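Local coordinates for protein polyketide synthase/nonribosomal peptide synthetase hybrid RzxB (Pseudomonas fluorescens, PDB 5IL6) that probably dehydrates beta-hydroxyacyl intermediates through its dehydratase domain during assembly of the polyketide rhizoxin, at residues S246-R252 and D264-D270; G171-L175 and D208-G213; F89-N95 and A117-A121. One frame throughout, in Å; residues are numbered along the deposited sequence.

Contact 1 (S246-R252 and D264-D270); sequences SLQVQIR and DLALFDD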
# COMPACT_ATOMS: atom_id res chain seq x y z
N SER A 246 -9.85 9.00 8.46
CA SER A 246 -9.22 10.25 8.04
C SER A 246 -7.81 10.29 8.60
O SER A 246 -7.59 9.95 9.76
CB SER A 246 -10.02 11.47 8.52
OG SER A 246 -9.38 12.68 8.14
N LEU A 247 -6.85 10.70 7.76
CA LEU A 247 -5.45 10.60 8.12
C LEU A 247 -4.67 11.81 7.62
O LEU A 247 -5.04 12.45 6.64
CB LEU A 247 -4.82 9.33 7.53
CG LEU A 247 -5.33 7.99 8.05
CD1 LEU A 247 -4.81 6.85 7.20
CD2 LEU A 247 -4.93 7.80 9.50
N GLN A 248 -3.58 12.10 8.32
CA GLN A 248 -2.53 12.99 7.85
C GLN A 248 -1.33 12.15 7.44
O GLN A 248 -1.00 11.16 8.10
CB GLN A 248 -2.10 13.98 8.93
CG GLN A 248 -3.15 14.97 9.37
CD GLN A 248 -2.63 15.91 10.44
OE1 GLN A 248 -2.16 17.00 10.14
NE2 GLN A 248 -2.71 15.48 11.69
N VAL A 249 -0.68 12.54 6.35
CA VAL A 249 0.46 11.80 5.82
C VAL A 249 1.62 12.77 5.64
O VAL A 249 1.53 13.71 4.83
CB VAL A 249 0.14 11.10 4.50
CG1 VAL A 249 1.33 10.28 4.03
CG2 VAL A 249 -1.09 10.21 4.65
N GLN A 250 2.70 12.55 6.38
CA GLN A 250 3.93 13.31 6.20
C GLN A 250 4.84 12.53 5.26
O GLN A 250 5.10 11.34 5.47
CB GLN A 250 4.64 13.55 7.53
CG GLN A 250 5.82 14.49 7.42
CD GLN A 250 6.55 14.70 8.72
OE1 GLN A 250 6.15 14.18 9.76
NE2 GLN A 250 7.64 15.45 8.67
N ILE A 251 5.34 13.20 4.23
CA ILE A 251 6.12 12.57 3.17
C ILE A 251 7.45 13.30 3.06
O ILE A 251 7.49 14.53 3.04
CB ILE A 251 5.37 12.61 1.82
CG1 ILE A 251 4.01 11.93 1.95
CG2 ILE A 251 6.21 11.93 0.73
CD1 ILE A 251 3.11 12.11 0.75
N ARG A 252 8.54 12.53 3.00
CA ARG A 252 9.88 13.08 2.86
C ARG A 252 10.59 12.37 1.70
O ARG A 252 10.68 11.14 1.69
CB ARG A 252 10.69 12.92 4.15
CG ARG A 252 12.18 13.23 3.99
CD ARG A 252 12.41 14.61 3.40
NE ARG A 252 13.81 15.03 3.44
CZ ARG A 252 14.42 15.46 4.54
NH1 ARG A 252 13.76 15.52 5.70
NH2 ARG A 252 15.69 15.82 4.49
N ASP A 264 10.10 8.37 2.32
CA ASP A 264 9.61 7.88 3.60
C ASP A 264 8.28 8.54 3.91
O ASP A 264 8.10 9.74 3.67
CB ASP A 264 10.61 8.15 4.73
CG ASP A 264 12.00 7.60 4.43
OD1 ASP A 264 12.12 6.39 4.16
OD2 ASP A 264 12.97 8.39 4.48
N LEU A 265 7.35 7.76 4.45
CA LEU A 265 6.02 8.26 4.77
C LEU A 265 5.65 7.86 6.20
O LEU A 265 6.11 6.83 6.71
CB LEU A 265 4.95 7.71 3.81
CG LEU A 265 5.06 8.08 2.33
CD1 LEU A 265 6.09 7.22 1.61
CD2 LEU A 265 3.69 7.97 1.65
N ALA A 266 4.83 8.69 6.83
CA ALA A 266 4.28 8.39 8.14
C ALA A 266 2.83 8.81 8.15
O ALA A 266 2.50 9.92 7.72
CB ALA A 266 5.06 9.10 9.26
N LEU A 267 1.96 7.93 8.65
CA LEU A 267 0.53 8.17 8.67
C LEU A 267 0.11 8.49 10.09
O LEU A 267 0.45 7.76 11.03
CB LEU A 267 -0.23 6.95 8.15
CG LEU A 267 -0.14 6.68 6.64
CD1 LEU A 267 1.27 6.30 6.21
CD2 LEU A 267 -1.12 5.60 6.23
N PHE A 268 -0.63 9.59 10.26
CA PHE A 268 -1.06 10.05 11.56
C PHE A 268 -2.57 10.25 11.55
O PHE A 268 -3.16 10.58 10.52
CB PHE A 268 -0.38 11.37 11.96
CG PHE A 268 1.12 11.34 11.86
CD1 PHE A 268 1.75 11.58 10.65
CD2 PHE A 268 1.90 11.07 12.98
CE1 PHE A 268 3.13 11.56 10.56
CE2 PHE A 268 3.28 11.05 12.89
CZ PHE A 268 3.89 11.29 11.68
N ASP A 269 -3.19 10.08 12.72
CA ASP A 269 -4.59 10.42 12.85
C ASP A 269 -4.74 11.94 12.94
O ASP A 269 -3.77 12.69 12.99
CB ASP A 269 -5.20 9.73 14.08
CG ASP A 269 -4.61 10.22 15.39
OD1 ASP A 269 -3.81 11.18 15.39
OD2 ASP A 269 -4.96 9.64 16.44
N ASP A 270 -6.00 12.40 12.95
CA ASP A 270 -6.24 13.83 12.97
C ASP A 270 -5.68 14.50 14.22
O ASP A 270 -5.55 15.72 14.25
CB ASP A 270 -7.75 14.11 12.88
CG ASP A 270 -8.29 13.91 11.48
OD1 ASP A 270 -7.49 13.70 10.54
OD2 ASP A 270 -9.53 13.98 11.31
O HOH W 1 -8.02 10.96 12.20
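With CG of F268 turned beside its own backbone N (chi1 -53°), and CG of Q250 instead opposite its backbone N (chi1 -172°), the phenyl ring and the glutamine chain meet diagonally over one face of the two paired strands. CB of Q250 comes to the ring's edge, near its plane, 3.9 Å from CE1, and the amide and ring planes are inclined by 35°. The amide end of Q250 is held by neighbours outside the pair, the side chain of Q184 and the backbone N of D143. Q248 runs out extended and points its NE2 to the carbonyl O of D269, 3.3 Å away; this acceptor lies in the glutamine's amide plane, although the donor is tilted from the plane of the carbonyl. Replacing Q248 by alanine removes the amide, and D269 O would probably lose this donor, leaving the chain past F268 less firmly tied to the neighbouring strand.

Strands 246-254 and 261-268 form an antiparallel beta hairpin of the C-terminal hotdog fold, a curved sheet wrapped about a central helix. Paired N-H and C=O groups join Q248 to F268, Q250 to A266 and R252 to D264; the Q248 N to F268 O bond measures 2.7 Å. V249 and L267, and I251 and L265, are the intervening non-hydrogen-bonded pairs, and their side chains emerge on the other face. There CG2 of V249 lies 4.2 Å from CG of L267, the two chains pointing the same way, while CG1 of I251 comes within 4.0 Å of CD2 of L265. A210 of helix 204-212 packs on V249 from that side. At the open end a water accepts from D270 N and donates to S246 O, 2.7 Å from it.

Contact 2 (G171-L175 and D208-G213); sequences GHRRL and DAAMQG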
# COMPACT_ATOMS: atom_id res chain seq x y z
N GLY A 171 -13.38 6.23 -5.26
CA GLY A 171 -13.00 5.56 -4.03
C GLY A 171 -11.50 5.54 -3.77
O GLY A 171 -11.08 5.31 -2.63
N HIS A 172 -10.69 5.76 -4.81
CA HIS A 172 -9.24 5.83 -4.65
C HIS A 172 -8.69 7.21 -4.99
O HIS A 172 -7.46 7.37 -5.08
CB HIS A 172 -8.56 4.76 -5.51
CG HIS A 172 -8.55 3.40 -4.87
ND1 HIS A 172 -7.39 2.77 -4.48
CD2 HIS A 172 -9.56 2.56 -4.56
CE1 HIS A 172 -7.69 1.60 -3.95
NE2 HIS A 172 -9.00 1.44 -3.99
N ARG A 173 -9.55 8.21 -5.19
CA ARG A 173 -9.11 9.60 -5.32
C ARG A 173 -9.28 10.33 -4.00
O ARG A 173 -10.05 11.28 -3.86
CB ARG A 173 -9.89 10.30 -6.43
CG ARG A 173 -9.50 9.90 -7.84
CD ARG A 173 -10.43 10.55 -8.85
NE ARG A 173 -10.31 12.00 -8.84
CZ ARG A 173 -9.57 12.72 -9.68
NH1 ARG A 173 -8.86 12.14 -10.63
NH2 ARG A 173 -9.54 14.04 -9.56
N ARG A 174 -8.52 9.87 -3.00
CA ARG A 174 -8.73 10.28 -1.62
C ARG A 174 -7.78 11.37 -1.16
O ARG A 174 -7.77 11.71 0.02
CB ARG A 174 -8.61 9.06 -0.70
CG ARG A 174 -9.50 7.90 -1.12
CD ARG A 174 -10.96 8.13 -0.81
NE ARG A 174 -11.64 8.99 -1.77
CZ ARG A 174 -12.39 10.05 -1.46
NH1 ARG A 174 -12.58 10.41 -0.19
NH2 ARG A 174 -12.98 10.75 -2.42
N LEU A 175 -6.96 11.91 -2.06
CA LEU A 175 -6.14 13.07 -1.73
C LEU A 175 -7.05 14.29 -1.60
O LEU A 175 -7.63 14.74 -2.59
CB LEU A 175 -5.07 13.30 -2.79
CG LEU A 175 -3.81 12.44 -2.75
CD1 LEU A 175 -2.85 12.87 -3.85
CD2 LEU A 175 -3.10 12.48 -1.40
N ASP A 208 -3.12 3.54 -0.30
CA ASP A 208 -2.83 3.95 -1.67
C ASP A 208 -2.79 5.46 -1.79
O ASP A 208 -1.88 6.01 -2.43
CB ASP A 208 -3.87 3.34 -2.62
CG ASP A 208 -3.60 3.68 -4.07
OD1 ASP A 208 -2.53 3.30 -4.59
OD2 ASP A 208 -4.48 4.31 -4.71
N ALA A 209 -3.74 6.16 -1.17
CA ALA A 209 -3.75 7.62 -1.21
C ALA A 209 -2.51 8.20 -0.56
O ALA A 209 -1.96 9.20 -1.03
CB ALA A 209 -5.01 8.15 -0.53
N ALA A 210 -2.05 7.58 0.53
CA ALA A 210 -0.79 8.01 1.14
C ALA A 210 0.34 7.95 0.13
O ALA A 210 1.17 8.87 0.05
CB ALA A 210 -0.48 7.15 2.36
N MET A 211 0.40 6.88 -0.66
CA MET A 211 1.43 6.75 -1.68
C MET A 211 1.23 7.75 -2.81
O MET A 211 2.21 8.28 -3.35
CB MET A 211 1.44 5.32 -2.24
CG MET A 211 1.83 4.27 -1.22
SD MET A 211 1.99 2.64 -1.97
CE MET A 211 1.94 1.59 -0.52
N GLN A 212 -0.02 8.01 -3.19
CA GLN A 212 -0.29 9.02 -4.21
C GLN A 212 0.32 10.36 -3.84
O GLN A 212 0.70 11.14 -4.72
CB GLN A 212 -1.80 9.18 -4.42
CG GLN A 212 -2.51 7.95 -4.94
CD GLN A 212 -4.01 8.12 -4.92
OE1 GLN A 212 -4.52 9.21 -4.69
NE2 GLN A 212 -4.74 7.03 -5.15
N GLY A 213 0.42 10.65 -2.54
CA GLY A 213 0.88 11.95 -2.09
C GLY A 213 2.29 12.29 -2.51
O GLY A 213 2.65 13.47 -2.53
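R174 and A209 mark the closest backbone approach, their CA atoms 5.7 Å apart, where the loop leading from a 3-10 turn into strand 175-181 passes the last turns of helix 204-212. The end of the 3-10 turn directs the carbonyl of H172 to the helix, which offers D208, A209 and Q212 from one side. CB of A209 lies 3.7 Å from CB of R174, whose guanidinium turns away to the carbonyl of A190.

Q212 reaches out in an extended chain, and its NE2 meets H172 O at 2.7 Å, an almost straight bond with the acceptor in the amide plane. The same NE2 donates to OD2 of D208, 2.8 Å away, approaching from above the carboxylate plane. With CG beside its backbone N (chi1 -81°), the H172 ring presents its edge to D208, and ND1 makes a weak bond of 3.3 Å to that OD2. L175 crosses Q212 obliquely, CD1 against its CB at 3.9 Å, while the hydroxyl of Y158 hydrogen-bonds Q212 OE1.

D208 and Q212, one helical turn apart, fit the Asp-x-x-x-Gln/His pattern that in relatives supplies the dehydratase active-site aspartate. Tied at both ends of its amide, Q212 would act as a second-shell residue, holding one oxygen of the buried D208 carboxylate while fastening the helix to the loop.

Contact 3 (F89-N95 and A117-A121); sequences FSVDAAN and AYDQA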
# COMPACT_ATOMS: atom_id res chain seq x y z
N PHE A 89 -1.13 -7.39 -10.76
CA PHE A 89 -2.15 -8.43 -10.78
C PHE A 89 -3.43 -7.87 -11.37
O PHE A 89 -3.95 -6.85 -10.91
CB PHE A 89 -2.42 -8.99 -9.39
CG PHE A 89 -3.57 -9.95 -9.35
CD1 PHE A 89 -3.39 -11.27 -9.74
CD2 PHE A 89 -4.83 -9.54 -8.95
CE1 PHE A 89 -4.45 -12.16 -9.71
CE2 PHE A 89 -5.89 -10.42 -8.93
CZ PHE A 89 -5.70 -11.74 -9.31
N SER A 90 -3.94 -8.54 -12.40
CA SER A 90 -5.26 -8.26 -12.96
C SER A 90 -6.05 -9.56 -13.03
O SER A 90 -5.48 -10.65 -13.15
CB SER A 90 -5.17 -7.62 -14.35
OG SER A 90 -4.59 -6.33 -14.29
N VAL A 91 -7.36 -9.43 -12.95
CA VAL A 91 -8.26 -10.58 -13.04
C VAL A 91 -8.44 -10.95 -14.51
O VAL A 91 -8.79 -10.09 -15.33
CB VAL A 91 -9.60 -10.27 -12.37
CG1 VAL A 91 -10.59 -11.43 -12.57
CG2 VAL A 91 -9.41 -9.98 -10.89
N ASP A 92 -8.21 -12.21 -14.83
CA ASP A 92 -8.49 -12.71 -16.17
C ASP A 92 -8.97 -14.15 -16.08
O ASP A 92 -8.96 -14.77 -15.01
CB ASP A 92 -7.26 -12.59 -17.08
CG ASP A 92 -6.05 -13.35 -16.56
OD1 ASP A 92 -6.23 -14.46 -16.01
OD2 ASP A 92 -4.92 -12.84 -16.71
N ALA A 93 -9.40 -14.69 -17.23
CA ALA A 93 -9.89 -16.06 -17.27
C ALA A 93 -8.83 -17.06 -16.83
O ALA A 93 -9.16 -18.12 -16.29
CB ALA A 93 -10.38 -16.39 -18.68
N ALA A 94 -7.56 -16.74 -17.05
CA ALA A 94 -6.49 -17.68 -16.71
C ALA A 94 -6.39 -17.92 -15.21
O ALA A 94 -6.34 -19.07 -14.75
CB ALA A 94 -5.16 -17.14 -17.23
N ASN A 95 -6.37 -16.84 -14.43
CA ASN A 95 -6.23 -16.97 -12.99
C ASN A 95 -7.57 -17.04 -12.28
O ASN A 95 -7.60 -17.33 -11.07
CB ASN A 95 -5.41 -15.81 -12.42
CG ASN A 95 -6.00 -14.44 -12.74
OD1 ASN A 95 -7.22 -14.28 -12.83
ND2 ASN A 95 -5.13 -13.45 -12.90
N ALA A 117 -0.08 -15.91 -8.44
CA ALA A 117 -1.25 -16.32 -9.20
C ALA A 117 -0.77 -17.07 -10.43
O ALA A 117 0.41 -17.01 -10.79
CB ALA A 117 -2.12 -15.13 -9.61
N TYR A 118 -1.68 -17.80 -11.07
CA TYR A 118 -1.33 -18.62 -12.22
C TYR A 118 -1.75 -17.94 -13.52
O TYR A 118 -2.81 -17.32 -13.59
CB TYR A 118 -1.99 -19.99 -12.10
CG TYR A 118 -1.38 -20.84 -11.01
CD1 TYR A 118 -0.20 -21.54 -11.22
CD2 TYR A 118 -1.96 -20.90 -9.76
CE1 TYR A 118 0.37 -22.30 -10.22
CE2 TYR A 118 -1.41 -21.66 -8.75
CZ TYR A 118 -0.24 -22.35 -8.98
OH TYR A 118 0.31 -23.11 -7.98
N ASP A 119 -0.91 -18.06 -14.54
CA ASP A 119 -1.17 -17.45 -15.84
C ASP A 119 -1.86 -18.46 -16.76
O ASP A 119 -2.13 -19.60 -16.38
CB ASP A 119 0.13 -16.90 -16.44
CG ASP A 119 1.04 -17.99 -16.96
OD1 ASP A 119 0.86 -19.17 -16.60
OD2 ASP A 119 1.96 -17.66 -17.74
N GLN A 120 -2.14 -18.03 -18.00
CA GLN A 120 -2.72 -18.93 -18.99
C GLN A 120 -1.88 -20.19 -19.18
O GLN A 120 -2.42 -21.26 -19.47
CB GLN A 120 -2.89 -18.22 -20.34
CG GLN A 120 -4.13 -17.35 -20.48
CD GLN A 120 -3.95 -15.94 -19.94
OE1 GLN A 120 -2.92 -15.62 -19.34
NE2 GLN A 120 -4.97 -15.11 -20.12
N ALA A 121 -0.56 -20.08 -19.04
CA ALA A 121 0.33 -21.21 -19.27
C ALA A 121 0.37 -22.22 -18.12
O ALA A 121 1.15 -23.17 -18.20
CB ALA A 121 1.75 -20.70 -19.52
O HOH W 2 -4.41 -17.84 -9.87
O HOH W 3 -2.58 -14.68 -13.94
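The apolar part of this contact is small: the F89 ring turns its edge to A117, CE1 lying 3.8 Å from the methyl CB. That ring also makes an edge-to-face contact with H127, on the strand that follows A117 in the hairpin, and L99 packs on both F89 and A117. Farther out, the methyl of A94 sits against the side chain of Q120, which is bent at chi2; since Q120 is poorly ordered, the fine detail of this packing is doubtful.

The polar part is carried by water. One molecule accepts from ND2 of N95 at 3.0 Å and donates to the carbonyl O of Y118 at 2.7 Å, joining the loop to the end of the strand. A second accepts from Y118 N and lies near enough to N95 O for a weak bond, which competing acceptors leave unsettled. The same carbonyl of Y118 lies against CB of N95, 3.2 Å away.

Bonds inside the 89-95 loop set N95 in place for this. Its CG stands between the backbone N and the carbonyl carbon (chi1 58°), which carries ND2 to S90 O at 2.8 Å, an acceptor close to the amide plane. OD1 of N95 takes the N-H of D92 at 3.0 Å, and also that of G97, while OD1 of D92 accepts from N95 N at 2.9 Å, nearly along its C-O axis. The bond from N95 N to D92 OD1 is an Asx motif, returned by that from D92 N to N95 OD1; together they fold the loop into a compact turn beside a hairpin of the N-terminal hotdog fold.

Contact 2 is the buried one, contact 1 is partly buried, and contact 3 lies toward the surface, its centre about 22 Å from that of the chain. Contacts 1 and 2 share the C-terminal hotdog: the sheet of 246-252 and 264-270 packs its apolar face on the helix bearing 208-213, where I251 CD1 stands 3.4 Å from G213 C. Contact 3 belongs to the N-terminal hotdog, its nearest atoms about 12 Å from contact 2 and about 20 Å from contact 1. Chemistry follows place: backbone pairing dominates between strands, a small cluster of side-chain hydrogen bonds, one of them weak, serves the likely active-site helix, and water bridges the peripheral loop to its neighbouring strand.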